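Side-chain contacts in ribonucleoside-diphosphate reductase subunit beta (Streptococcus sanguinis, PDB 4N83), which binds two manganese ions and, as the small subunit of a class Ib ribonucleotide reductase, probably helps to make deoxyribonucleotides from ribonucleotides for DNA synthesis: residues Ile8-Asn11 with Ala12-Asp15; Leu41-Trp44 with Arg45-Ser48; Lys218-Met221 with Tyr222-Tyr226; Gly234-Glu237 with Ser238-Thr242. One frame throughout, in Å; residues are numbered along the deposited sequence.

Interaction 1 (Ile8-Asn11 with Ala12-Asp15); sequences INWN and AIED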
loop_
_atom_site.group_PDB
_atom_site.type_symbol
_atom_site.label_atom_id
_atom_site.label_comp_id
_atom_site.label_asym_id
_atom_site.label_seq_id
_atom_site.Cartn_x
_atom_site.Cartn_y
_atom_site.Cartn_z
ATOM N N ILE A 8 -13.125 9.587 5.213
ATOM C CA ILE A 8 -12.630 8.811 6.353
ATOM C C ILE A 8 -12.198 9.732 7.501
ATOM O O ILE A 8 -11.404 10.658 7.309
ATOM C CB ILE A 8 -11.485 7.845 5.950
ATOM C CG1 ILE A 8 -11.156 6.888 7.103
ATOM C CG2 ILE A 8 -10.236 8.600 5.503
ATOM C CD1 ILE A 8 -10.267 5.730 6.701
ATOM N N ASN A 9 -12.748 9.474 8.687
ATOM C CA ASN A 9 -12.469 10.263 9.884
ATOM C C ASN A 9 -11.823 9.384 10.946
ATOM O O ASN A 9 -12.455 8.455 11.451
ATOM C CB ASN A 9 -13.769 10.868 10.427
ATOM C CG ASN A 9 -13.545 11.774 11.630
ATOM O OD1 ASN A 9 -12.420 12.191 11.914
ATOM N ND2 ASN A 9 -14.624 12.087 12.338
ATOM N N TRP A 10 -10.570 9.684 11.286
ATOM C CA TRP A 10 -9.829 8.910 12.290
ATOM C C TRP A 10 -10.123 9.360 13.731
ATOM O O TRP A 10 -9.624 8.761 14.684
ATOM C CB TRP A 10 -8.324 8.957 11.997
ATOM C CG TRP A 10 -7.933 8.210 10.745
ATOM C CD1 TRP A 10 -8.062 8.642 9.457
ATOM C CD2 TRP A 10 -7.346 6.902 10.671
ATOM N NE1 TRP A 10 -7.593 7.687 8.584
ATOM C CE2 TRP A 10 -7.148 6.610 9.303
ATOM C CE3 TRP A 10 -6.969 5.950 11.626
ATOM C CZ2 TRP A 10 -6.590 5.405 8.866
ATOM C CZ3 TRP A 10 -6.411 4.751 11.192
ATOM C CH2 TRP A 10 -6.228 4.491 9.824
ATOM N N ASN A 11 -10.925 10.414 13.881
ATOM C CA ASN A 11 -11.498 10.787 15.179
ATOM C C ASN A 11 -12.874 10.147 15.392
ATOM O O ASN A 11 -13.509 10.364 16.427
ATOM C CB ASN A 11 -11.609 12.309 15.301
ATOM C CG ASN A 11 -10.253 12.991 15.337
ATOM O OD1 ASN A 11 -9.467 12.776 16.258
ATOM N ND2 ASN A 11 -9.975 13.822 14.336
ATOM N N ALA A 12 -13.331 9.381 14.401
ATOM C CA ALA A 12 -14.559 8.595 14.498
ATOM C C ALA A 12 -14.234 7.123 14.248
ATOM O O ALA A 12 -14.650 6.542 13.243
ATOM C CB ALA A 12 -15.587 9.097 13.495
ATOM N N ILE A 13 -13.480 6.528 15.170
ATOM C CA ILE A 13 -13.042 5.140 15.038
ATOM C C ILE A 13 -14.162 4.189 15.463
ATOM O O ILE A 13 -14.746 4.342 16.538
ATOM C CB ILE A 13 -11.777 4.853 15.882
ATOM C CG1 ILE A 13 -10.617 5.770 15.465
ATOM C CG2 ILE A 13 -11.361 3.391 15.763
ATOM C CD1 ILE A 13 -10.048 5.503 14.084
ATOM N N GLU A 14 -14.449 3.211 14.607
ATOM C CA GLU A 14 -15.485 2.217 14.873
ATOM C C GLU A 14 -14.908 1.066 15.691
ATOM O O GLU A 14 -15.464 0.694 16.724
ATOM C CB GLU A 14 -16.069 1.697 13.555
ATOM C CG GLU A 14 -16.829 2.759 12.763
ATOM C CD GLU A 14 -16.948 2.449 11.279
ATOM O OE1 GLU A 14 -17.262 3.379 10.507
ATOM O OE2 GLU A 14 -16.730 1.286 10.878
ATOM N N ASP A 15 -13.788 0.516 15.221
ATOM C CA ASP A 15 -13.092 -0.577 15.903
ATOM C C ASP A 15 -11.710 -0.110 16.369
ATOM O O ASP A 15 -10.859 0.250 15.553
ATOM C CB ASP A 15 -12.959 -1.779 14.964
ATOM C CG ASP A 15 -12.610 -3.068 15.694
ATOM O OD1 ASP A 15 -12.254 -3.021 16.894
ATOM O OD2 ASP A 15 -12.694 -4.139 15.056
#

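Interaction 2 (Leu41-Trp44 with Arg45-Ser48); sequences LDDW and RKLS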
loop_
_atom_site.group_PDB
_atom_site.type_symbol
_atom_site.label_atom_id
_atom_site.label_comp_id
_atom_site.label_asym_id
_atom_site.label_seq_id
_atom_site.Cartn_x
_atom_site.Cartn_y
_atom_site.Cartn_z
ATOM N N LEU A 41 28.976 -11.543 2.762
ATOM C CA LEU A 41 29.701 -12.262 1.713
ATOM C C LEU A 41 30.876 -13.068 2.272
ATOM O O LEU A 41 31.362 -13.989 1.617
ATOM C CB LEU A 41 30.201 -11.294 0.634
ATOM C CG LEU A 41 29.132 -10.762 -0.324
ATOM C CD1 LEU A 41 29.663 -9.588 -1.135
ATOM C CD2 LEU A 41 28.632 -11.867 -1.244
ATOM N N ASP A 42 31.327 -12.717 3.475
ATOM C CA ASP A 42 32.404 -13.445 4.143
ATOM C C ASP A 42 31.933 -14.816 4.636
ATOM O O ASP A 42 32.663 -15.800 4.522
ATOM C CB ASP A 42 32.957 -12.626 5.316
ATOM C CG ASP A 42 34.311 -13.119 5.789
ATOM O OD1 ASP A 42 34.451 -13.403 6.997
ATOM O OD2 ASP A 42 35.235 -13.224 4.955
ATOM N N ASP A 43 30.714 -14.873 5.177
ATOM C CA ASP A 43 30.134 -16.123 5.691
ATOM C C ASP A 43 29.317 -16.881 4.640
ATOM O O ASP A 43 29.130 -18.095 4.756
ATOM C CB ASP A 43 29.262 -15.844 6.922
ATOM C CG ASP A 43 30.080 -15.643 8.183
ATOM O OD1 ASP A 43 30.665 -16.632 8.674
ATOM O OD2 ASP A 43 30.133 -14.503 8.688
ATOM N N TRP A 44 28.826 -16.166 3.630
ATOM C CA TRP A 44 28.080 -16.781 2.529
ATOM C C TRP A 44 28.979 -17.685 1.686
ATOM O O TRP A 44 28.589 -18.800 1.334
ATOM C CB TRP A 44 27.434 -15.701 1.648
ATOM C CG TRP A 44 26.910 -16.200 0.327
ATOM C CD1 TRP A 44 27.319 -15.809 -0.915
ATOM C CD2 TRP A 44 25.882 -17.179 0.121
ATOM N NE1 TRP A 44 26.609 -16.480 -1.882
ATOM C CE2 TRP A 44 25.722 -17.329 -1.274
ATOM C CE3 TRP A 44 25.081 -17.942 0.979
ATOM C CZ2 TRP A 44 24.795 -18.214 -1.831
ATOM C CZ3 TRP A 44 24.161 -18.822 0.424
ATOM C CH2 TRP A 44 24.025 -18.949 -0.967
ATOM N N ARG A 45 30.181 -17.202 1.371
ATOM C CA ARG A 45 31.139 -17.964 0.561
ATOM C C ARG A 45 31.754 -19.150 1.316
ATOM O O ARG A 45 32.375 -20.017 0.699
ATOM C CB ARG A 45 32.240 -17.046 0.005
ATOM C CG ARG A 45 33.241 -16.536 1.032
ATOM C CD ARG A 45 34.075 -15.392 0.474
ATOM N NE ARG A 45 34.986 -14.837 1.478
ATOM C CZ ARG A 45 36.170 -15.354 1.809
ATOM N NH1 ARG A 45 36.628 -16.457 1.221
ATOM N NH2 ARG A 45 36.908 -14.758 2.741
ATOM N N LYS A 46 31.581 -19.189 2.638
ATOM C CA LYS A 46 31.978 -20.345 3.448
ATOM C C LYS A 46 30.831 -21.357 3.548
ATOM O O LYS A 46 30.402 -21.721 4.646
ATOM C CB LYS A 46 32.410 -19.899 4.850
ATOM C CG LYS A 46 33.644 -19.013 4.881
ATOM C CD LYS A 46 33.957 -18.565 6.300
ATOM C CE LYS A 46 35.128 -17.596 6.337
ATOM N NZ LYS A 46 35.483 -17.208 7.730
ATOM N N LEU A 47 30.338 -21.799 2.392
ATOM C CA LEU A 47 29.263 -22.791 2.311
ATOM C C LEU A 47 29.469 -23.689 1.093
ATOM O O LEU A 47 30.023 -23.257 0.080
ATOM C CB LEU A 47 27.894 -22.108 2.214
ATOM C CG LEU A 47 27.411 -21.255 3.391
ATOM C CD1 LEU A 47 26.146 -20.509 3.001
ATOM C CD2 LEU A 47 27.162 -22.093 4.637
ATOM N N SER A 48 29.016 -24.934 1.196
ATOM C CA SER A 48 29.135 -25.896 0.102
ATOM C C SER A 48 28.032 -25.689 -0.938
ATOM O O SER A 48 27.138 -24.861 -0.749
ATOM C CB SER A 48 29.073 -27.324 0.652
ATOM O OG SER A 48 27.869 -27.543 1.367
#

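Interaction 3 (Lys218-Met221 with Tyr222-Tyr226); sequences KEWM and YDLLY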
loop_
_atom_site.group_PDB
_atom_site.type_symbol
_atom_site.label_atom_id
_atom_site.label_comp_id
_atom_site.label_asym_id
_atom_site.label_seq_id
_atom_site.Cartn_x
_atom_site.Cartn_y
_atom_site.Cartn_z
ATOM N N LYS A 218 -15.320 -24.831 9.702
ATOM C CA LYS A 218 -14.279 -25.570 10.421
ATOM C C LYS A 218 -13.922 -26.870 9.700
ATOM O O LYS A 218 -12.764 -27.284 9.702
ATOM C CB LYS A 218 -14.715 -25.868 11.861
ATOM C CG LYS A 218 -14.708 -24.650 12.773
ATOM C CD LYS A 218 -15.380 -24.928 14.110
ATOM C CE LYS A 218 -14.565 -25.879 14.972
ATOM N NZ LYS A 218 -15.157 -26.041 16.329
ATOM N N GLU A 219 -14.919 -27.503 9.082
ATOM C CA GLU A 219 -14.689 -28.692 8.261
ATOM C C GLU A 219 -13.872 -28.338 7.015
ATOM O O GLU A 219 -12.935 -29.053 6.660
ATOM C CB GLU A 219 -16.018 -29.339 7.858
ATOM C CG GLU A 219 -15.880 -30.732 7.260
ATOM C CD GLU A 219 -17.211 -31.344 6.859
ATOM O OE1 GLU A 219 -18.254 -30.668 6.987
ATOM O OE2 GLU A 219 -17.214 -32.509 6.412
ATOM N N TRP A 220 -14.231 -27.233 6.364
ATOM C CA TRP A 220 -13.492 -26.738 5.198
ATOM C C TRP A 220 -12.104 -26.215 5.588
ATOM O O TRP A 220 -11.182 -26.210 4.770
ATOM C CB TRP A 220 -14.291 -25.635 4.490
ATOM C CG TRP A 220 -13.742 -25.249 3.143
ATOM C CD1 TRP A 220 -14.045 -25.818 1.939
ATOM C CD2 TRP A 220 -12.797 -24.208 2.868
ATOM N NE1 TRP A 220 -13.345 -25.197 0.932
ATOM C CE2 TRP A 220 -12.572 -24.206 1.474
ATOM C CE3 TRP A 220 -12.117 -23.279 3.665
ATOM C CZ2 TRP A 220 -11.696 -23.308 0.860
ATOM C CZ3 TRP A 220 -11.246 -22.386 3.053
ATOM C CH2 TRP A 220 -11.043 -22.409 1.663
ATOM N N MET A 221 -11.967 -25.783 6.840
ATOM C CA MET A 221 -10.709 -25.249 7.356
ATOM C C MET A 221 -9.644 -26.335 7.514
ATOM O O MET A 221 -8.551 -26.223 6.954
ATOM C CB MET A 221 -10.958 -24.553 8.699
ATOM C CG MET A 221 -9.740 -23.884 9.312
ATOM S SD MET A 221 -10.189 -22.710 10.605
ATOM C CE MET A 221 -8.585 -22.420 11.344
ATOM N N TYR A 222 -9.965 -27.378 8.275
ATOM C CA TYR A 222 -9.019 -28.471 8.521
ATOM C C TYR A 222 -8.762 -29.316 7.270
ATOM O O TYR A 222 -7.667 -29.853 7.104
ATOM C CB TYR A 222 -9.487 -29.354 9.685
ATOM C CG TYR A 222 -9.371 -28.678 11.037
ATOM C CD1 TYR A 222 -8.126 -28.469 11.628
ATOM C CD2 TYR A 222 -10.502 -28.247 11.726
ATOM C CE1 TYR A 222 -8.014 -27.849 12.863
ATOM C CE2 TYR A 222 -10.401 -27.628 12.961
ATOM C CZ TYR A 222 -9.155 -27.433 13.526
ATOM O OH TYR A 222 -9.053 -26.817 14.752
ATOM N N ASP A 223 -9.761 -29.427 6.396
ATOM C CA ASP A 223 -9.578 -30.066 5.085
ATOM C C ASP A 223 -8.504 -29.342 4.272
ATOM O O ASP A 223 -7.673 -29.980 3.624
ATOM C CB ASP A 223 -10.892 -30.094 4.291
ATOM C CG ASP A 223 -11.819 -31.219 4.721
ATOM O OD1 ASP A 223 -12.678 -31.617 3.906
ATOM O OD2 ASP A 223 -11.696 -31.706 5.866
ATOM N N LEU A 224 -8.533 -28.012 4.311
ATOM C CA LEU A 224 -7.521 -27.190 3.651
ATOM C C LEU A 224 -6.184 -27.255 4.394
ATOM O O LEU A 224 -5.123 -27.152 3.778
ATOM C CB LEU A 224 -7.994 -25.735 3.554
ATOM C CG LEU A 224 -7.204 -24.811 2.621
ATOM C CD1 LEU A 224 -7.478 -25.146 1.162
ATOM C CD2 LEU A 224 -7.539 -23.353 2.901
ATOM N N LEU A 225 -6.244 -27.423 5.714
ATOM C CA LEU A 225 -5.040 -27.510 6.543
ATOM C C LEU A 225 -4.227 -28.762 6.208
ATOM O O LEU A 225 -3.030 -28.672 5.934
ATOM C CB LEU A 225 -5.410 -27.494 8.035
ATOM C CG LEU A 225 -4.327 -27.041 9.028
ATOM C CD1 LEU A 225 -4.950 -26.665 10.366
ATOM C CD2 LEU A 225 -3.247 -28.098 9.228
ATOM N N TYR A 226 -4.884 -29.920 6.223
ATOM C CA TYR A 226 -4.212 -31.198 5.953
ATOM C C TYR A 226 -3.691 -31.315 4.515
ATOM O O TYR A 226 -2.639 -31.914 4.287
ATOM C CB TYR A 226 -5.135 -32.383 6.275
ATOM C CG TYR A 226 -5.179 -32.755 7.744
ATOM C CD1 TYR A 226 -4.131 -33.458 8.334
ATOM C CD2 TYR A 226 -6.268 -32.412 8.543
ATOM C CE1 TYR A 226 -4.165 -33.804 9.675
ATOM C CE2 TYR A 226 -6.311 -32.754 9.884
ATOM C CZ TYR A 226 -5.257 -33.449 10.446
ATOM O OH TYR A 226 -5.294 -33.791 11.777
#

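Interaction 4 (Gly234-Glu237 with Ser238-Thr242); sequences GYTE and SLYDT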
loop_
_atom_site.group_PDB
_atom_site.type_symbol
_atom_site.label_atom_id
_atom_site.label_comp_id
_atom_site.label_asym_id
_atom_site.label_seq_id
_atom_site.Cartn_x
_atom_site.Cartn_y
_atom_site.Cartn_z
ATOM N N GLY A 234 5.866 -32.731 0.897
ATOM C CA GLY A 234 6.485 -33.030 -0.393
ATOM C C GLY A 234 7.547 -32.011 -0.771
ATOM O O GLY A 234 8.613 -32.374 -1.270
ATOM N N TYR A 235 7.250 -30.734 -0.535
ATOM C CA TYR A 235 8.190 -29.641 -0.806
ATOM C C TYR A 235 9.360 -29.643 0.182
ATOM O O TYR A 235 10.484 -29.289 -0.181
ATOM C CB TYR A 235 7.460 -28.291 -0.763
ATOM C CG TYR A 235 8.333 -27.090 -1.073
ATOM C CD1 TYR A 235 8.698 -26.788 -2.382
ATOM C CD2 TYR A 235 8.787 -26.254 -0.057
ATOM C CE1 TYR A 235 9.494 -25.690 -2.669
ATOM C CE2 TYR A 235 9.583 -25.153 -0.334
ATOM C CZ TYR A 235 9.933 -24.875 -1.641
ATOM O OH TYR A 235 10.723 -23.782 -1.919
ATOM N N THR A 236 9.090 -30.035 1.425
ATOM C CA THR A 236 10.129 -30.141 2.451
ATOM C C THR A 236 11.132 -31.234 2.082
ATOM O O THR A 236 12.341 -31.004 2.095
ATOM C CB THR A 236 9.523 -30.451 3.837
ATOM O OG1 THR A 236 8.543 -29.460 4.169
ATOM C CG2 THR A 236 10.600 -30.468 4.915
ATOM N N GLU A 237 10.618 -32.417 1.750
ATOM C CA GLU A 237 11.458 -33.539 1.319
ATOM C C GLU A 237 12.157 -33.261 -0.017
ATOM O O GLU A 237 13.228 -33.808 -0.285
ATOM C CB GLU A 237 10.630 -34.827 1.230
ATOM C CG GLU A 237 10.221 -35.382 2.588
ATOM C CD GLU A 237 9.274 -36.564 2.492
ATOM O OE1 GLU A 237 9.507 -37.455 1.649
ATOM O OE2 GLU A 237 8.302 -36.610 3.277
ATOM N N SER A 238 11.554 -32.407 -0.843
ATOM C CA SER A 238 12.153 -31.995 -2.116
ATOM C C SER A 238 13.403 -31.122 -1.935
ATOM O O SER A 238 14.232 -31.038 -2.842
ATOM C CB SER A 238 11.123 -31.249 -2.973
ATOM O OG SER A 238 11.696 -30.779 -4.180
ATOM N N LEU A 239 13.529 -30.478 -0.774
ATOM C CA LEU A 239 14.655 -29.585 -0.491
ATOM C C LEU A 239 15.617 -30.136 0.565
ATOM O O LEU A 239 16.822 -30.219 0.327
ATOM C CB LEU A 239 14.137 -28.223 -0.021
ATOM C CG LEU A 239 13.392 -27.349 -1.033
ATOM C CD1 LEU A 239 12.961 -26.048 -0.369
ATOM C CD2 LEU A 239 14.250 -27.071 -2.259
ATOM N N TYR A 240 15.076 -30.514 1.721
ATOM C CA TYR A 240 15.881 -30.737 2.933
ATOM C C TYR A 240 16.438 -32.157 3.140
ATOM O O TYR A 240 17.069 -32.421 4.165
ATOM C CB TYR A 240 15.064 -30.329 4.170
ATOM C CG TYR A 240 14.776 -28.845 4.260
ATOM C CD1 TYR A 240 13.588 -28.310 3.765
ATOM C CD2 TYR A 240 15.691 -27.975 4.847
ATOM C CE1 TYR A 240 13.322 -26.953 3.850
ATOM C CE2 TYR A 240 15.434 -26.615 4.936
ATOM C CZ TYR A 240 14.249 -26.109 4.437
ATOM O OH TYR A 240 13.990 -24.761 4.524
ATOM N N ASP A 241 16.221 -33.064 2.187
ATOM C CA ASP A 241 16.678 -34.454 2.344
ATOM C C ASP A 241 18.195 -34.618 2.218
ATOM O O ASP A 241 18.786 -35.439 2.922
ATOM C CB ASP A 241 15.960 -35.394 1.360
ATOM C CG ASP A 241 14.732 -36.060 1.970
ATOM O OD1 ASP A 241 14.787 -36.471 3.150
ATOM O OD2 ASP A 241 13.711 -36.189 1.263
ATOM N N THR A 242 18.817 -33.845 1.331
ATOM C CA THR A 242 20.266 -33.920 1.124
ATOM C C THR A 242 21.038 -33.352 2.317
ATOM O O THR A 242 21.921 -34.018 2.865
ATOM C CB THR A 242 20.697 -33.181 -0.156
ATOM O OG1 THR A 242 20.136 -31.863 -0.168
ATOM C CG2 THR A 242 20.236 -33.942 -1.391
#

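Interaction 1 (Ile8-Asn11 with Ala12-Asp15)
A type I beta turn from N9 to A12 brings N9 and A12 together in the loop that leads into helix 16-27. The turn is closed by A12 N donating to N9 O over 3.2 Å, with an N-H...O angle of 150°. The donor stands above the carbonyl plane, 67° out of it, so the bond uses no in-plane lone pair. The side chain of N9 lies beside this bond. Its CG is anti to the backbone N (chi1 -177°), which brings the amide alongside A12; ND2 is 3.3 Å from A12 CB, a van der Waals approach only. The other branch of the amide turns to the backbone within its own segment: OD1 accepts from N11 N at 3.0 Å, again from above the carbonyl plane. With the acceptor two residues before the donor, this is an Asx turn, set within the same bend as the beta turn, and it probably helps to hold the amide in this rotation. The CG1-CD1 branch of I13 lies by W10 O, with CD1 reaching W10 CE3 at 4.0 Å, the two side chains running obliquely to each other. Within the chain the bend packs on helix 84-111, where H85 NE2 donates to N9 O and the H85 ring meets that of W10 edge-to-face. The second subunit makes this a subunit boundary: its K102 forms a cation-pi contact with W10, and its S105 O and S109 OG receive weak hydrogen bonds from N11 ND2.

Interaction 2 (Leu41-Trp44 with Arg45-Ser48)
D42 and R45 carry the ionic part of this contact, where helix 41-44 runs out into a loop. R45 NH2 donates to D42 OD2 over 3.2 Å at an N-H...O angle of 141°, forming a salt bridge. R45 CG stands between its backbone N and carbonyl carbon, which lays the extended chain along L41 O toward D42. The oxygen is approached nearly along its C-O axis but sits 27° out of the guanidinium plane, and the carboxylate and guanidinium planes are 59° apart, so the groups meet through one bond and not as a flat, two-pronged pair. D42 OD1 and K46 NZ, 4.0 Å apart, are too distant for a salt bridge; the extended K46 chain runs alongside D42, pointing the same way.

The backbone bonds are long, consistent with a helix ending. R45 N reaches L41 O and K46 N reaches D43 O, both weakly at 3.4 Å. K46 then forms the centre of an inverse gamma turn, with a weak bond from L47 N to R45 O.

The apolar part pairs W44 with L47, whose side chains cross at about a right angle and bring L47 CD1 against W44 CE3 and CZ3.

S48 takes the N-cap position of helix 49-78, from which K52 makes a cation-pi contact with W44. V55 of that helix and L111 of helix 84-111 also pack on the buried indole.

Interaction 3 (Lys218-Met221 with Tyr222-Tyr226)
W220 lies beside L224 one helical turn on, the two side chains pointing the same way; L224 CD2 is 3.8 Å from W220 CZ3 and as far from CH2, at the benzene part of the indole. Both residues have CG anti to the backbone N (chi1 -169° for W220, -167° for L224), which sends the two groups out together from one flank of helix 211-240. Between them runs an i to i+4 bond from L224 N to W220 O, 3.2 Å long. Y222 N to K218 O (3.1 Å, N-H...O angle 173°), D223 N to E219 O and L225 N to M221 O continue the i to i+4 series. The Y222 ring lies obliquely to the preceding turn, with CD2 near K218 O. M221 and L225 meet F155 of helix 148-160 and L261 of helix 246-263, whereas I140 of helix 128-143 receives W220 and L224. The segment is amphipathic: backbone polarity is spent inside the helix, apolar groups face its neighbours, and the exposed, like-charged carboxylates keep 5.3 Å between E219 OE2 and D223 OD1, although D223 OD2 lies by E219 O, an acceptor-acceptor approach.

Interaction 4 (Gly234-Glu237 with Ser238-Thr242)
Y235 and L239 make the close-packed part of this contact, one turn apart near the end of helix 211-240. L239 CD1 is 3.5 Å from both CZ and CE2 of the Y235 ring, and L239 CG lies over one face of it, 4.3 Å above the plane. With CG anti to the backbone N (chi1 -178°), the Y235 ring extends alongside L239. Nearby, T236 CG2 meets Y240 CD1 at 3.9 Å, while T236 O sits at the edge of the Y240 ring. That carbonyl is gripped twice: Y240 N donates at 2.8 Å, nearly in line with the C=O, and L239 N at 3.1 Å from above the carbonyl plane. The companion bond from L239 N to Y235 O is weak.

The exposed flank is polar and has no apolar packing between its two side chains. E237 and D241 lie side by side, OE1 of E237 4.4 Å from OD2 of D241. D241 OD2 lies by E237 O without a hydrogen bond. Like charge should disfavour this approach, but E237 OE2 forms a salt bridge with K250 and D241 OD1 a weak hydrogen bond with T246.

T236 and Y240 face helix 246-263, L239 packs on L54 and K57 of helix 49-78, and Y235 reaches helix 128-143, where K133 makes a cation-pi contact with its ring. Y240 OH is hydrogen-bonded to T167 of helix 162-173.

How the interactions relate
The four contacts follow one another along the chain in numerical order, and none touches another. Interactions 3 and 4 share helix 211-240, with centres 24 Å apart, so one long helix presents side chains to helix 128-143 and helix 246-263 at two levels. Interaction 2 is 22 Å from interaction 4, centre to centre, and helix 49-78 packs against both. Interaction 1 lies 51 Å from interaction 2, across the chain's centre, and among the four it alone meets the second subunit. In this ferritin-like subunit, interactions 1 and 2 are surface contacts and 3 and 4 partly buried; none includes a manganese ligand, though Y235 and the ligand D66 have side chains about 12 Å apart.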